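Local structure of protein Kinase A (Toxoplasma gondii, 5J3U) at residues E162-G167 against C233-L238; G167-R172 against N226-G231. The protein binds cyclic AMP through two cyclic nucleotide-binding domains and, as a PKA regulatory chain, probably restrains the kinase catalytic subunit until that messenger arrives. All coordinates share one frame; numbering follows the deposited sequence.

Contact 1 (E162-G167 against C233-L238); sequences EMFTDG and CKVACL
Phe164 reaches over to Val235 on the face of the sheet that also carries Glu162 and Cys233. CE1 of the Phe164 ring lies 3.7 Å from CG2 of Val235, and the methyl sits at the ring's edge, near its plane. Val235 CG2 stands between its own backbone N and carbonyl carbon (chi1 -77°, which places CG1 beside N), and from there it also touches the Glu162 carbonyl oxygen at 3.5 Å. A beta-branched valine suits this extended, buried position. Further along, the extended Glu162 chain runs past Cys237, its CG 3.7 Å from SG, so that the aliphatic part of the acid packs on the sulphur.

On the other face Met163 meets Lys234. In one of its two conformers the bent methionine brings CE to 3.5 Å from Lys234 CE; flexible chains of this kind suit the more open face. Lys234 sends its ammonium on to a salt bridge with Glu185.

Beneath the side chains, strands 159-165 and 232-239 run antiparallel. Glu162 pairs with Val235 and Phe164 with Cys233 through two hydrogen bonds each; Val235 N to Glu162 O, 2.9 Å, is the straightest at 174°. Between them Met163 and Lys234 form the non-hydrogen-bonded pair, with their CA atoms 4.5 Å apart. Ile170 of the next strand touches Phe164 and Cys233, while Tyr181 lies against Val235 and Cys237. The chemistry is thus divided: backbone bonds fix the alignment of an outermost strand of the beta-roll (jelly roll), Phe164, Val235 and Cys233 pack on one face with the aliphatic part of Glu162 at its rim, and the lysine charge is answered on the other.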
# COMPACT_ATOMS: atom_id res chain seq x y z
N GLU A 162 4.60 0.10 8.68
CA GLU A 162 3.91 0.31 9.97
C GLU A 162 4.92 0.14 11.13
O GLU A 162 5.84 -0.67 11.02
CB GLU A 162 2.80 -0.73 10.16
CG GLU A 162 1.68 -0.61 9.14
CD GLU A 162 0.54 -1.62 9.35
OE1 GLU A 162 0.57 -2.41 10.32
OE2 GLU A 162 -0.38 -1.61 8.49
N MET A 163 4.76 0.93 12.20
CA MET A 163 5.64 0.89 13.39
C MET A 163 4.83 0.31 14.54
O MET A 163 3.67 0.67 14.73
CB MET A 163 6.14 2.31 13.74
CG MET A 163 7.19 2.38 14.84
SD MET A 163 8.82 1.82 14.31
CE MET A 163 9.26 3.15 13.19
N PHE A 164 5.44 -0.59 15.31
CA PHE A 164 4.81 -1.20 16.45
C PHE A 164 5.76 -1.05 17.66
O PHE A 164 6.92 -1.44 17.59
CB PHE A 164 4.59 -2.67 16.20
CG PHE A 164 3.52 -2.95 15.17
CD1 PHE A 164 3.82 -2.99 13.82
CD2 PHE A 164 2.20 -3.15 15.57
CE1 PHE A 164 2.81 -3.25 12.89
CE2 PHE A 164 1.21 -3.45 14.66
CZ PHE A 164 1.52 -3.48 13.30
N THR A 165 5.24 -0.57 18.77
CA THR A 165 6.03 -0.46 20.00
C THR A 165 6.06 -1.74 20.76
O THR A 165 5.32 -2.69 20.50
CB THR A 165 5.48 0.70 20.89
OG1 THR A 165 4.11 0.46 21.15
CG2 THR A 165 5.59 2.02 20.20
N ASP A 166 6.90 -1.79 21.80
CA ASP A 166 7.10 -3.02 22.51
C ASP A 166 5.80 -3.61 23.03
O ASP A 166 4.97 -2.87 23.56
CB ASP A 166 8.06 -2.81 23.71
CG ASP A 166 8.31 -4.08 24.45
OD1 ASP A 166 8.94 -4.99 23.86
OD2 ASP A 166 7.81 -4.21 25.60
N GLY A 167 5.62 -4.90 22.80
CA GLY A 167 4.48 -5.69 23.28
C GLY A 167 3.25 -5.63 22.38
O GLY A 167 2.30 -6.33 22.63
N CYS A 233 9.39 -2.47 16.44
CA CYS A 233 9.46 -3.17 15.19
C CYS A 233 8.87 -2.32 14.10
O CYS A 233 7.72 -1.87 14.21
CB CYS A 233 8.70 -4.48 15.28
SG CYS A 233 9.02 -5.59 13.91
N LYS A 234 9.63 -2.13 13.03
CA LYS A 234 9.18 -1.42 11.81
C LYS A 234 9.05 -2.44 10.72
O LYS A 234 10.04 -3.10 10.39
CB LYS A 234 10.21 -0.37 11.41
CG LYS A 234 9.79 0.45 10.19
CD LYS A 234 10.95 1.24 9.61
CE LYS A 234 11.35 2.37 10.44
NZ LYS A 234 12.53 3.03 9.77
N VAL A 235 7.83 -2.61 10.17
CA VAL A 235 7.55 -3.64 9.22
C VAL A 235 7.09 -3.05 7.90
O VAL A 235 6.36 -2.04 7.84
CB VAL A 235 6.48 -4.69 9.66
CG1 VAL A 235 7.07 -5.67 10.64
CG2 VAL A 235 5.23 -4.02 10.19
N ALA A 236 7.58 -3.66 6.84
CA ALA A 236 7.03 -3.52 5.50
C ALA A 236 5.87 -4.49 5.36
O ALA A 236 5.99 -5.69 5.76
CB ALA A 236 8.10 -3.78 4.45
N CYS A 237 4.81 -4.04 4.68
CA CYS A 237 3.52 -4.75 4.66
C CYS A 237 3.06 -4.87 3.21
O CYS A 237 3.04 -3.86 2.51
CB CYS A 237 2.46 -3.94 5.42
SG CYS A 237 2.95 -3.46 7.07
N LEU A 238 2.72 -6.08 2.80
CA LEU A 238 2.23 -6.41 1.45
C LEU A 238 0.86 -7.10 1.58
O LEU A 238 0.74 -8.14 2.23
CB LEU A 238 3.18 -7.35 0.78
CG LEU A 238 3.01 -7.66 -0.69
CD1 LEU A 238 3.26 -6.41 -1.53
CD2 LEU A 238 3.90 -8.80 -1.13

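Contact 2 (G167-R172 against N226-G231); sequences GAYIVR and NVIAHG
Asn226 opens the second segment with its CG at the edge of the Tyr169 ring, 3.8 Å from CE2, the amide turned 85° to the ring. Its OD1 rests 3.3 Å from Arg172 CA and accepts a hydrogen bond from Gln173 N, while ND2 is hydrogen-bonded to Thr191 OG1: an amide serves here because it can both give and accept.

Val227 follows, its CG2 3.8 Å from CG2 of Val171; both residues line the cyclic AMP pocket, the Val227 side chain about 4 Å from the nucleotide. Its carbonyl oxygen receives Ile170 N at 2.7 Å and, weakly, Val171 N at 3.3 Å. Two residues facing one make this a classic beta bulge.

Ile228 lies alongside Tyr169, CG1 over the ring face 3.7 Å from its centroid, a CH-pi contact; on the opposite face Arg172 NH2 sits toward the rim. With chi1 -58° CG1 lies beside the backbone N, and CG2 reaches the Gly167 carbonyl.

Ala229 donates its N-H to Ala168 O and accepts from Gly167 N; the backbone there has a positive phi, 85°, which favours glycine. Bulge and glycine thus accompany the chain's turn, while backbone N-H and C=O groups stay paired beside the nucleotide pocket.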
# COMPACT_ATOMS: atom_id res chain seq x y z
N GLY A 167 5.62 -4.90 22.80
CA GLY A 167 4.48 -5.69 23.28
C GLY A 167 3.25 -5.63 22.38
O GLY A 167 2.30 -6.33 22.63
N ALA A 168 3.24 -4.76 21.37
CA ALA A 168 2.09 -4.63 20.45
C ALA A 168 2.02 -5.86 19.54
O ALA A 168 3.03 -6.35 19.03
CB ALA A 168 2.19 -3.37 19.64
N TYR A 169 0.83 -6.43 19.40
CA TYR A 169 0.65 -7.61 18.56
C TYR A 169 0.54 -7.12 17.14
O TYR A 169 -0.31 -6.30 16.82
CB TYR A 169 -0.63 -8.40 18.95
CG TYR A 169 -0.45 -9.24 20.19
CD1 TYR A 169 -0.26 -8.63 21.42
CD2 TYR A 169 -0.43 -10.64 20.12
CE1 TYR A 169 -0.01 -9.38 22.56
CE2 TYR A 169 -0.23 -11.40 21.29
CZ TYR A 169 -0.03 -10.76 22.49
OH TYR A 169 0.20 -11.54 23.67
N ILE A 170 1.38 -7.65 16.27
CA ILE A 170 1.30 -7.36 14.82
C ILE A 170 0.24 -8.29 14.19
O ILE A 170 -0.59 -7.85 13.40
CB ILE A 170 2.68 -7.49 14.15
CG1 ILE A 170 3.68 -6.56 14.85
CG2 ILE A 170 2.62 -7.21 12.63
CD1 ILE A 170 5.08 -6.70 14.33
N VAL A 171 0.30 -9.58 14.52
CA VAL A 171 -0.76 -10.52 14.22
C VAL A 171 -1.09 -11.33 15.46
O VAL A 171 -0.23 -11.52 16.36
CB VAL A 171 -0.49 -11.43 13.00
CG1 VAL A 171 -0.07 -10.61 11.75
CG2 VAL A 171 0.49 -12.54 13.33
N ARG A 172 -2.34 -11.79 15.51
CA ARG A 172 -2.83 -12.64 16.59
C ARG A 172 -3.28 -14.01 16.07
O ARG A 172 -3.94 -14.09 15.02
CB ARG A 172 -4.01 -11.92 17.29
CG ARG A 172 -3.68 -10.52 17.82
CD ARG A 172 -4.88 -9.75 18.31
NE ARG A 172 -4.55 -8.37 18.62
CZ ARG A 172 -4.12 -7.90 19.79
NH1 ARG A 172 -3.83 -6.60 19.90
NH2 ARG A 172 -3.96 -8.72 20.87
N ASN A 226 0.87 -15.83 17.10
CA ASN A 226 0.99 -14.43 17.40
C ASN A 226 2.36 -13.98 16.92
O ASN A 226 3.31 -14.76 17.03
CB ASN A 226 0.91 -14.15 18.89
CG ASN A 226 -0.34 -14.73 19.49
OD1 ASN A 226 -1.44 -14.29 19.11
ND2 ASN A 226 -0.20 -15.74 20.37
N VAL A 227 2.43 -12.75 16.43
CA VAL A 227 3.76 -12.06 16.24
C VAL A 227 3.69 -10.75 16.97
O VAL A 227 2.81 -9.90 16.69
CB VAL A 227 4.21 -11.94 14.76
CG1 VAL A 227 5.61 -11.28 14.70
CG2 VAL A 227 4.18 -13.30 14.06
N ILE A 228 4.61 -10.56 17.93
CA ILE A 228 4.56 -9.47 18.84
C ILE A 228 5.85 -8.61 18.74
O ILE A 228 6.92 -9.16 18.74
CB ILE A 228 4.48 -10.01 20.30
CG1 ILE A 228 3.24 -10.93 20.50
CG2 ILE A 228 4.41 -8.83 21.26
CD1 ILE A 228 3.36 -11.83 21.71
N ALA A 229 5.71 -7.30 18.67
CA ALA A 229 6.91 -6.43 18.58
C ALA A 229 7.73 -6.56 19.89
O ALA A 229 7.15 -6.61 20.99
CB ALA A 229 6.52 -5.01 18.37
N HIS A 230 9.04 -6.64 19.74
CA HIS A 230 9.98 -6.87 20.85
C HIS A 230 10.94 -5.67 20.85
O HIS A 230 11.78 -5.59 19.99
CB HIS A 230 10.73 -8.17 20.59
CG HIS A 230 11.74 -8.50 21.64
ND1 HIS A 230 11.38 -8.76 22.95
CD2 HIS A 230 13.08 -8.66 21.57
CE1 HIS A 230 12.48 -9.02 23.65
NE2 HIS A 230 13.52 -8.96 22.84
N GLY A 231 10.80 -4.77 21.81
CA GLY A 231 11.50 -3.48 21.81
C GLY A 231 10.78 -2.46 20.97
O GLY A 231 10.17 -1.53 21.47

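Overall arrangement
Contacts 1 and 2 lie with their centres about 8 Å apart in the second cyclic nucleotide-binding domain, and contact 2 is nested within the loop that contact 1 closes. Strand 159-165 leads through the shared Gly167 into 169-171, and 226-229 leads into 232-239, so one antiparallel pair continues round a corner from one four-stranded sheet into the other. At the corner, Asp166 OD1 makes a probable hydrogen bond to Gly231 N at 2.8 Å, and Thr165 O packs against Ala229 CB. Contact 2 reaches the cyclic AMP, whereas the side chain of Val235 in contact 1 is about 11 Å from it. The paired strands therefore connect the pocket wall to the more distant sheet of the beta-roll (jelly roll).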